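Local coordinates for monoacylglycerol lipase (Palaeococcus ferrophilus, PDB 6QE2), which probably hydrolyses monoacylglycerols to free fatty acid and glycerol, as a serine hydrolase of the alpha/beta-hydrolase fold, at residues Tyr29-Glu34 / Glu244-Ile249; Ser150-Pro153 / Lys157-Ile160; Val199-Ile204 / Gly210-Phe215. All coordinates share one frame; numbering follows the deposited sequence.

Contact 1: residues Tyr29-Glu34 / Glu244-Ile249; sequences YGKLIE and EFHRAI
Helices 30-38 and 242-256 of the alpha/beta-hydrolase fold pack where the imidazole of His-246 meets Lys-31 at one face and Leu-32 at one edge. The axes of the two short segments come no nearer than 10.6 Å and cross at -38°, so side chains and a water fill the interval. Leu-32 comes in at the edge of the imidazole, its CB 3.7 Å from CD2 of His-246 and close to the ring plane. Lys-31 lies instead over the face: its CG sits 4.2 Å from the centroid of the His-246 ring, a CH-pi contact displaced toward the NE2 rim, while the bend at chi2 (67°) carries the ammonium end away. Water 1, also in the plane of the ring, is 2.9 Å from His-246 NE2 and accepts from the backbone N of Leu-32 at 3.0 Å. On its other nitrogen, ND1, the ring is bonded to Gly-242 O, one turn earlier in its own helix, so both ring nitrogens have partners and the imidazole is steadied in rotation. Deeper in, Leu-32 CD1 meets Ile-249 CG2 at 4.0 Å, the two side chains crossing at about a right angle. Both rest on Phe-84 of strand 82-86, and Ile-249 also touches Leu-198 of strand 195-200. Two roughly co-directed helices packed on the same face of a largely parallel sheet are typical of this three-layer alpha/beta/alpha architecture.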
loop_
_atom_site.group_PDB
_atom_site.type_symbol
_atom_site.label_atom_id
_atom_site.label_comp_id
_atom_site.label_asym_id
_atom_site.label_seq_id
_atom_site.Cartn_x
_atom_site.Cartn_y
_atom_site.Cartn_z
ATOM N N TYR A 29 1.233 9.832 6.713
ATOM C CA TYR A 29 0.218 9.073 7.432
ATOM C C TYR A 29 0.113 9.489 8.896
ATOM O O TYR A 29 -0.323 8.701 9.739
ATOM C CB TYR A 29 0.506 7.579 7.315
ATOM C CG TYR A 29 0.328 7.092 5.902
ATOM C CD1 TYR A 29 1.368 7.167 4.983
ATOM C CD2 TYR A 29 -0.890 6.590 5.478
ATOM C CE1 TYR A 29 1.193 6.736 3.673
ATOM C CE2 TYR A 29 -1.070 6.155 4.179
ATOM C CZ TYR A 29 -0.025 6.229 3.284
ATOM O OH TYR A 29 -0.221 5.794 1.986
ATOM N N GLY A 30 0.496 10.730 9.204
ATOM C CA GLY A 30 0.494 11.182 10.588
ATOM C C GLY A 30 -0.867 11.081 11.250
ATOM O O GLY A 30 -0.968 10.754 12.436
ATOM N N LYS A 31 -1.930 11.395 10.507
ATOM C CA LYS A 31 -3.272 11.344 11.080
ATOM C C LYS A 31 -3.656 9.921 11.468
ATOM O O LYS A 31 -4.140 9.677 12.580
ATOM C CB LYS A 31 -4.283 11.934 10.094
ATOM C CG LYS A 31 -5.719 11.977 10.605
ATOM C CD LYS A 31 -5.856 12.960 11.759
ATOM C CE LYS A 31 -7.316 13.211 12.107
ATOM N NZ LYS A 31 -7.456 14.345 13.064
ATOM N N LEU A 32 -3.437 8.958 10.566
ATOM C CA LEU A 32 -3.798 7.575 10.867
ATOM C C LEU A 32 -2.947 7.013 11.998
ATOM O O LEU A 32 -3.452 6.274 12.853
ATOM C CB LEU A 32 -3.666 6.704 9.614
ATOM C CG LEU A 32 -3.893 5.201 9.805
ATOM C CD1 LEU A 32 -5.322 4.888 10.252
ATOM C CD2 LEU A 32 -3.566 4.456 8.511
ATOM N N ILE A 33 -1.651 7.331 12.008
ATOM C CA ILE A 33 -0.774 6.859 13.076
ATOM C C ILE A 33 -1.266 7.376 14.420
ATOM O O ILE A 33 -1.338 6.630 15.404
ATOM C CB ILE A 33 0.680 7.290 12.810
ATOM C CG1 ILE A 33 1.244 6.553 11.595
ATOM C CG2 ILE A 33 1.553 7.042 14.040
ATOM C CD1 ILE A 33 2.521 7.172 11.062
ATOM N N GLU A 34 -1.622 8.661 14.474
ATOM C CA GLU A 34 -2.101 9.254 15.718
ATOM C C GLU A 34 -3.381 8.575 16.193
ATOM O O GLU A 34 -3.527 8.270 17.384
ATOM C CB GLU A 34 -2.331 10.753 15.511
ATOM C CG GLU A 34 -2.835 11.517 16.728
ATOM C CD GLU A 34 -2.870 13.021 16.497
ATOM O OE1 GLU A 34 -3.819 13.513 15.848
ATOM O OE2 GLU A 34 -1.932 13.711 16.949
ATOM N N GLU A 244 -14.441 9.179 7.819
ATOM C CA GLU A 244 -15.068 7.865 7.847
ATOM C C GLU A 244 -14.082 6.765 7.478
ATOM O O GLU A 244 -14.114 5.674 8.041
ATOM C CB GLU A 244 -16.290 7.827 6.927
ATOM C CG GLU A 244 -17.182 6.611 7.125
ATOM C CD GLU A 244 -18.603 6.851 6.646
ATOM O OE1 GLU A 244 -18.990 8.030 6.503
ATOM O OE2 GLU A 244 -19.337 5.867 6.417
ATOM N N PHE A 245 -13.224 7.063 6.511
ATOM C CA PHE A 245 -12.225 6.114 6.050
ATOM C C PHE A 245 -11.283 5.768 7.195
ATOM O O PHE A 245 -10.973 4.604 7.421
ATOM C CB PHE A 245 -11.460 6.746 4.884
ATOM C CG PHE A 245 -10.256 5.973 4.435
ATOM C CD1 PHE A 245 -10.393 4.830 3.669
ATOM C CD2 PHE A 245 -8.983 6.419 4.741
ATOM C CE1 PHE A 245 -9.283 4.130 3.240
ATOM C CE2 PHE A 245 -7.868 5.725 4.316
ATOM C CZ PHE A 245 -8.020 4.578 3.564
ATOM N N HIS A 246 -10.852 6.783 7.934
ATOM C CA HIS A 246 -9.969 6.565 9.071
ATOM C C HIS A 246 -10.666 5.763 10.164
ATOM O O HIS A 246 -10.077 4.872 10.768
ATOM C CB HIS A 246 -9.461 7.893 9.628
ATOM C CG HIS A 246 -8.319 8.474 8.855
ATOM N ND1 HIS A 246 -8.489 9.431 7.879
ATOM C CD2 HIS A 246 -6.989 8.231 8.915
ATOM C CE1 HIS A 246 -7.313 9.753 7.371
ATOM N NE2 HIS A 246 -6.386 9.039 7.982
ATOM N N ARG A 247 -11.930 6.090 10.406
ATOM C CA ARG A 247 -12.719 5.418 11.430
ATOM C C ARG A 247 -12.933 3.935 11.145
ATOM O O ARG A 247 -12.867 3.111 12.051
ATOM C CB ARG A 247 -14.061 6.125 11.634
ATOM C CG ARG A 247 -14.969 5.445 12.643
ATOM C CD ARG A 247 -16.017 6.399 13.194
ATOM N NE ARG A 247 -16.678 7.167 12.144
ATOM C CZ ARG A 247 -16.420 8.443 11.875
ATOM N NH1 ARG A 247 -15.515 9.105 12.585
ATOM N NH2 ARG A 247 -17.069 9.060 10.898
ATOM N N ALA A 248 -13.188 3.597 9.885
ATOM C CA ALA A 248 -13.408 2.206 9.508
ATOM C C ALA A 248 -12.168 1.372 9.738
ATOM O O ALA A 248 -12.245 0.251 10.169
ATOM C CB ALA A 248 -13.825 2.102 8.057
ATOM N N ILE A 249 -11.021 1.932 9.412
ATOM C CA ILE A 249 -9.780 1.223 9.596
ATOM C C ILE A 249 -9.557 0.941 11.075
ATOM O O ILE A 249 -9.322 -0.180 11.465
ATOM C CB ILE A 249 -8.611 2.029 9.024
ATOM C CG1 ILE A 249 -8.673 2.003 7.504
ATOM C CG2 ILE A 249 -7.288 1.476 9.499
ATOM C CD1 ILE A 249 -8.006 3.181 6.853
HETATM O O HOH W 1 -3.518 9.482 7.604
#

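Contact 2: residues Ser150-Pro153 / Lys157-Ile160; sequences SRNP and KRYI
Asn-152 and Arg-158 meet mainly through a water: their nearest side-chain nitrogens, Asn-152 ND2 and Arg-158 NH2, stand 4.4 Å apart, and both donate to water 2. The water is 3.2 Å from Asn-152 ND2 and 2.9 Å from Arg-158 NH2, lying in the guanidinium plane at its edge. Both nitrogens have a second acceptor on Glu-237: ND2 its backbone O, Arg-158 NH2 its carboxylate, in a salt bridge that probably offsets the guanidinium charge. The Asn-152 amide is used at both ends. Its OD1 caps the helix by accepting from Asp-154 N, with a weaker bond from Ala-155 N; with OD1 held in this way, ND2 is left to donate to the water and to Glu-237 O. Just before the cap, Ser-150 OG accepts from the backbone N of Asn-152 at 2.9 Å in an ST turn. The first helical turn closes as Lys-157 N donates to Pro-153 O at 3.0 Å, with an N-H...O angle of 158°. Lys-157 CB lies 3.6 Å from the same Pro-153 O, but the chain, extended as far as CE and bent only at its last torsion (chi4 80°), takes NZ to a salt bridge with Glu-161. The contact thus forms the exposed N-terminal end of helix 153-161, between strands 139-141 and 168-170 in sequence, while Tyr-159 packs against Leu-144, Leu-149 and Val-165 in the surrounding loops.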
loop_
_atom_site.group_PDB
_atom_site.type_symbol
_atom_site.label_atom_id
_atom_site.label_comp_id
_atom_site.label_asym_id
_atom_site.label_seq_id
_atom_site.Cartn_x
_atom_site.Cartn_y
_atom_site.Cartn_z
ATOM N N SER A 150 -6.859 12.844 -5.343
ATOM C CA SER A 150 -7.802 13.213 -4.300
ATOM C C SER A 150 -8.743 14.296 -4.799
ATOM O O SER A 150 -8.340 15.174 -5.566
ATOM C CB SER A 150 -7.068 13.709 -3.047
ATOM O OG SER A 150 -7.984 14.200 -2.081
ATOM N N ARG A 151 -9.998 14.225 -4.351
ATOM C CA ARG A 151 -10.947 15.306 -4.575
ATOM C C ARG A 151 -10.632 16.547 -3.744
ATOM O O ARG A 151 -11.263 17.588 -3.955
ATOM C CB ARG A 151 -12.363 14.815 -4.279
ATOM C CG ARG A 151 -12.822 13.722 -5.227
ATOM C CD ARG A 151 -14.318 13.497 -5.142
ATOM N NE ARG A 151 -14.730 12.982 -3.840
ATOM C CZ ARG A 151 -15.985 12.681 -3.528
ATOM N NH1 ARG A 151 -16.955 12.844 -4.428
ATOM N NH2 ARG A 151 -16.274 12.214 -2.319
ATOM N N ASN A 152 -9.684 16.458 -2.809
ATOM C CA ASN A 152 -9.273 17.598 -1.998
ATOM C C ASN A 152 -8.147 18.331 -2.716
ATOM O O ASN A 152 -7.031 17.796 -2.799
ATOM C CB ASN A 152 -8.816 17.124 -0.621
ATOM C CG ASN A 152 -8.414 18.262 0.311
ATOM O OD1 ASN A 152 -8.152 19.388 -0.110
ATOM N ND2 ASN A 152 -8.364 17.958 1.603
ATOM N N PRO A 153 -8.407 19.515 -3.241
ATOM C CA PRO A 153 -7.369 20.237 -3.975
ATOM C C PRO A 153 -6.147 20.576 -3.125
ATOM O O PRO A 153 -5.044 20.605 -3.645
ATOM C CB PRO A 153 -8.089 21.497 -4.452
ATOM C CG PRO A 153 -9.237 21.652 -3.523
ATOM C CD PRO A 153 -9.664 20.268 -3.170
ATOM N N LYS A 157 -2.184 19.617 -3.771
ATOM C CA LYS A 157 -1.142 20.625 -3.723
ATOM C C LYS A 157 -0.024 20.217 -2.768
ATOM O O LYS A 157 1.143 20.387 -3.070
ATOM C CB LYS A 157 -1.739 21.965 -3.312
ATOM C CG LYS A 157 -0.724 23.050 -3.041
ATOM C CD LYS A 157 -1.426 24.380 -2.855
ATOM C CE LYS A 157 -0.623 25.289 -1.953
ATOM N NZ LYS A 157 0.486 25.925 -2.710
ATOM N N ARG A 158 -0.392 19.676 -1.617
ATOM C CA ARG A 158 0.598 19.241 -0.647
ATOM C C ARG A 158 1.486 18.144 -1.224
ATOM O O ARG A 158 2.689 18.148 -1.028
ATOM C CB ARG A 158 -0.082 18.738 0.622
ATOM C CG ARG A 158 -0.563 19.843 1.533
ATOM C CD ARG A 158 -0.795 19.337 2.939
ATOM N NE ARG A 158 -2.025 18.574 3.048
ATOM C CZ ARG A 158 -3.234 19.114 3.086
ATOM N NH1 ARG A 158 -3.377 20.426 3.015
ATOM N NH2 ARG A 158 -4.301 18.340 3.194
ATOM N N TYR A 159 0.878 17.209 -1.934
ATOM C CA TYR A 159 1.598 16.102 -2.544
ATOM C C TYR A 159 2.612 16.625 -3.530
ATOM O O TYR A 159 3.755 16.202 -3.550
ATOM C CB TYR A 159 0.611 15.192 -3.260
ATOM C CG TYR A 159 1.188 13.952 -3.899
ATOM C CD1 TYR A 159 1.310 12.775 -3.188
ATOM C CD2 TYR A 159 1.573 13.949 -5.223
ATOM C CE1 TYR A 159 1.813 11.634 -3.772
ATOM C CE2 TYR A 159 2.074 12.813 -5.816
ATOM C CZ TYR A 159 2.192 11.656 -5.084
ATOM O OH TYR A 159 2.695 10.528 -5.669
ATOM N N ILE A 160 2.177 17.570 -4.346
ATOM C CA ILE A 160 3.033 18.163 -5.351
ATOM C C ILE A 160 4.197 18.919 -4.746
ATOM O O ILE A 160 5.293 18.891 -5.268
ATOM C CB ILE A 160 2.232 19.124 -6.242
ATOM C CG1 ILE A 160 1.329 18.329 -7.175
ATOM C CG2 ILE A 160 3.163 20.012 -7.039
ATOM C CD1 ILE A 160 0.129 19.109 -7.648
HETATM O O HOH W 2 -6.684 19.902 3.443
#

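Contact 3: residues Val199-Ile204 / Gly210-Phe215; sequences VGTADI and GSRRLF
Val-199 and Ser-211 join strand 195-200 to helix 209-217 in a beta-alpha-beta unit that continues into strand 223-228. Arg-212, the next residue of the helix, can be followed outward from CB. With CG beside the backbone N (chi1 -57°), the chain from CA to NE runs extended and carries the guanidinium back toward the strand end. NE is the first polar atom and pairs with Glu-227 of strand 223-228 in a salt bridge. NH1 forms another with Glu-209, at the start of its own helix. NH2 reaches across the contact: Thr-201 CG2 lies 4.4 Å away at the edge of the guanidinium, and water 3, in the same plane, accepts from Arg-212 NH2 at 3.0 Å. That water donates in turn to Thr-201 O at 2.8 Å. With all three nitrogens engaged, the group is held against rotation, and the two carboxylates would be expected to balance its charge. Thr-201 is tied down as well, its OG1 being bonded to Gly-230 N. It occupies the second position of the type I turn from Gly-200 to Asp-203, closed by Asp-203 N on Gly-200 O. This turn leads to Asp-203, whose OD2 is bonded to His-233 ND1, consistent with the acid of a Ser-His-Asp triad with Ser-87. On the buried side, Ser-211 also touches Pro-112, Leu-114 and Ile-225, and Val-199 CG1, beside its own backbone N, presses on the serine 3.4 Å from OG and 3.5 Å from CB.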
loop_
_atom_site.group_PDB
_atom_site.type_symbol
_atom_site.label_atom_id
_atom_site.label_comp_id
_atom_site.label_asym_id
_atom_site.label_seq_id
_atom_site.Cartn_x
_atom_site.Cartn_y
_atom_site.Cartn_z
ATOM N N VAL A 199 -11.795 0.960 -1.060
ATOM C CA VAL A 199 -11.639 1.538 -2.389
ATOM C C VAL A 199 -12.547 2.748 -2.562
ATOM O O VAL A 199 -13.619 2.839 -1.955
ATOM C CB VAL A 199 -11.927 0.503 -3.503
ATOM C CG1 VAL A 199 -10.923 -0.634 -3.444
ATOM C CG2 VAL A 199 -13.347 -0.029 -3.377
ATOM N N GLY A 200 -12.091 3.694 -3.378
ATOM C CA GLY A 200 -12.930 4.784 -3.858
ATOM C C GLY A 200 -13.485 4.440 -5.228
ATOM O O GLY A 200 -12.755 3.967 -6.100
ATOM N N THR A 201 -14.789 4.694 -5.422
ATOM C CA THR A 201 -15.432 4.227 -6.645
ATOM C C THR A 201 -14.980 4.986 -7.885
ATOM O O THR A 201 -15.116 4.462 -8.995
ATOM C CB THR A 201 -16.960 4.329 -6.546
ATOM O OG1 THR A 201 -17.343 5.703 -6.413
ATOM C CG2 THR A 201 -17.485 3.531 -5.364
ATOM N N ALA A 202 -14.438 6.193 -7.730
ATOM C CA ALA A 202 -13.999 6.991 -8.866
ATOM C C ALA A 202 -12.498 6.902 -9.089
ATOM O O ALA A 202 -11.945 7.687 -9.868
ATOM C CB ALA A 202 -14.414 8.451 -8.674
ATOM N N ASP A 203 -11.837 5.949 -8.438
ATOM C CA ASP A 203 -10.398 5.767 -8.560
ATOM C C ASP A 203 -10.063 5.190 -9.935
ATOM O O ASP A 203 -10.516 4.095 -10.279
ATOM C CB ASP A 203 -9.937 4.832 -7.441
ATOM C CG ASP A 203 -8.434 4.658 -7.371
ATOM O OD1 ASP A 203 -7.696 5.174 -8.236
ATOM O OD2 ASP A 203 -7.992 3.989 -6.414
ATOM N N ILE A 204 -9.295 5.931 -10.732
ATOM C CA ILE A 204 -8.777 5.405 -11.993
ATOM C C ILE A 204 -7.289 5.092 -11.933
ATOM O O ILE A 204 -6.747 4.543 -12.905
ATOM C CB ILE A 204 -9.092 6.335 -13.185
ATOM C CG1 ILE A 204 -8.598 7.756 -12.946
ATOM C CG2 ILE A 204 -10.590 6.347 -13.462
ATOM C CD1 ILE A 204 -9.035 8.703 -14.052
ATOM N N GLY A 210 -10.472 -4.229 -9.386
ATOM C CA GLY A 210 -9.399 -5.122 -9.015
ATOM C C GLY A 210 -9.636 -5.658 -7.611
ATOM O O GLY A 210 -9.466 -6.830 -7.376
ATOM N N SER A 211 -10.019 -4.794 -6.683
ATOM C CA SER A 211 -10.347 -5.210 -5.320
ATOM C C SER A 211 -11.609 -6.073 -5.271
ATOM O O SER A 211 -11.698 -7.023 -4.516
ATOM C CB SER A 211 -10.465 -4.015 -4.380
ATOM O OG SER A 211 -9.199 -3.563 -3.992
ATOM N N ARG A 212 -12.595 -5.717 -6.080
ATOM C CA ARG A 212 -13.823 -6.487 -6.123
ATOM C C ARG A 212 -13.535 -7.904 -6.595
ATOM O O ARG A 212 -14.103 -8.833 -6.076
ATOM C CB ARG A 212 -14.881 -5.817 -6.999
ATOM C CG ARG A 212 -15.233 -4.402 -6.587
ATOM C CD ARG A 212 -16.443 -3.861 -7.336
ATOM N NE ARG A 212 -16.664 -2.448 -7.062
ATOM C CZ ARG A 212 -16.408 -1.474 -7.919
ATOM N NH1 ARG A 212 -15.944 -1.757 -9.118
ATOM N NH2 ARG A 212 -16.626 -0.218 -7.586
ATOM N N ARG A 213 -12.676 -8.069 -7.596
ATOM C CA ARG A 213 -12.326 -9.409 -8.043
ATOM C C ARG A 213 -11.580 -10.173 -6.964
ATOM O O ARG A 213 -11.831 -11.330 -6.732
ATOM C CB ARG A 213 -11.476 -9.394 -9.303
ATOM C CG ARG A 213 -12.133 -8.806 -10.524
ATOM C CD ARG A 213 -13.349 -9.589 -10.976
ATOM N NE ARG A 213 -14.561 -8.962 -10.486
ATOM C CZ ARG A 213 -15.447 -9.565 -9.712
ATOM N NH1 ARG A 213 -16.513 -8.902 -9.294
ATOM N NH2 ARG A 213 -15.271 -10.830 -9.374
ATOM N N LEU A 214 -10.668 -9.495 -6.284
ATOM C CA LEU A 214 -9.891 -10.126 -5.234
ATOM C C LEU A 214 -10.785 -10.602 -4.099
ATOM O O LEU A 214 -10.601 -11.682 -3.581
ATOM C CB LEU A 214 -8.822 -9.191 -4.680
ATOM C CG LEU A 214 -7.964 -9.850 -3.602
ATOM C CD1 LEU A 214 -7.101 -10.935 -4.201
ATOM C CD2 LEU A 214 -7.109 -8.837 -2.880
ATOM N N PHE A 215 -11.787 -9.809 -3.756
ATOM C CA PHE A 215 -12.686 -10.154 -2.681
ATOM C C PHE A 215 -13.378 -11.480 -2.985
ATOM O O PHE A 215 -13.461 -12.344 -2.138
ATOM C CB PHE A 215 -13.715 -9.045 -2.530
ATOM C CG PHE A 215 -14.710 -9.283 -1.443
ATOM C CD1 PHE A 215 -14.410 -8.962 -0.143
ATOM C CD2 PHE A 215 -15.946 -9.818 -1.726
ATOM C CE1 PHE A 215 -15.322 -9.170 0.856
ATOM C CE2 PHE A 215 -16.866 -10.028 -0.727
ATOM C CZ PHE A 215 -16.549 -9.704 0.567
HETATM O O HOH W 3 -16.397 2.038 -9.600
#

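Contact 1 brings together residues about 210 positions apart, near the two ends of the chain, whereas contacts 2 and 3 are local closures that follow one another within that span. Their centres lie about 17 Å (contacts 1 and 2), 19 Å (1 and 3) and 21 Å (2 and 3) apart, and none touches another. The seven-stranded mixed sheet links contacts 1 and 3: helix 242-256 rests on strand 195-200, which enters contact 3. Contact 2 belongs to helix 153-161, which comes in sequence between sheet strands 106-110 and 195-200. Its salt bridges to Glu-237 and Asp-238 probably tie this inserted region to the loop carrying His-233 of the probable triad.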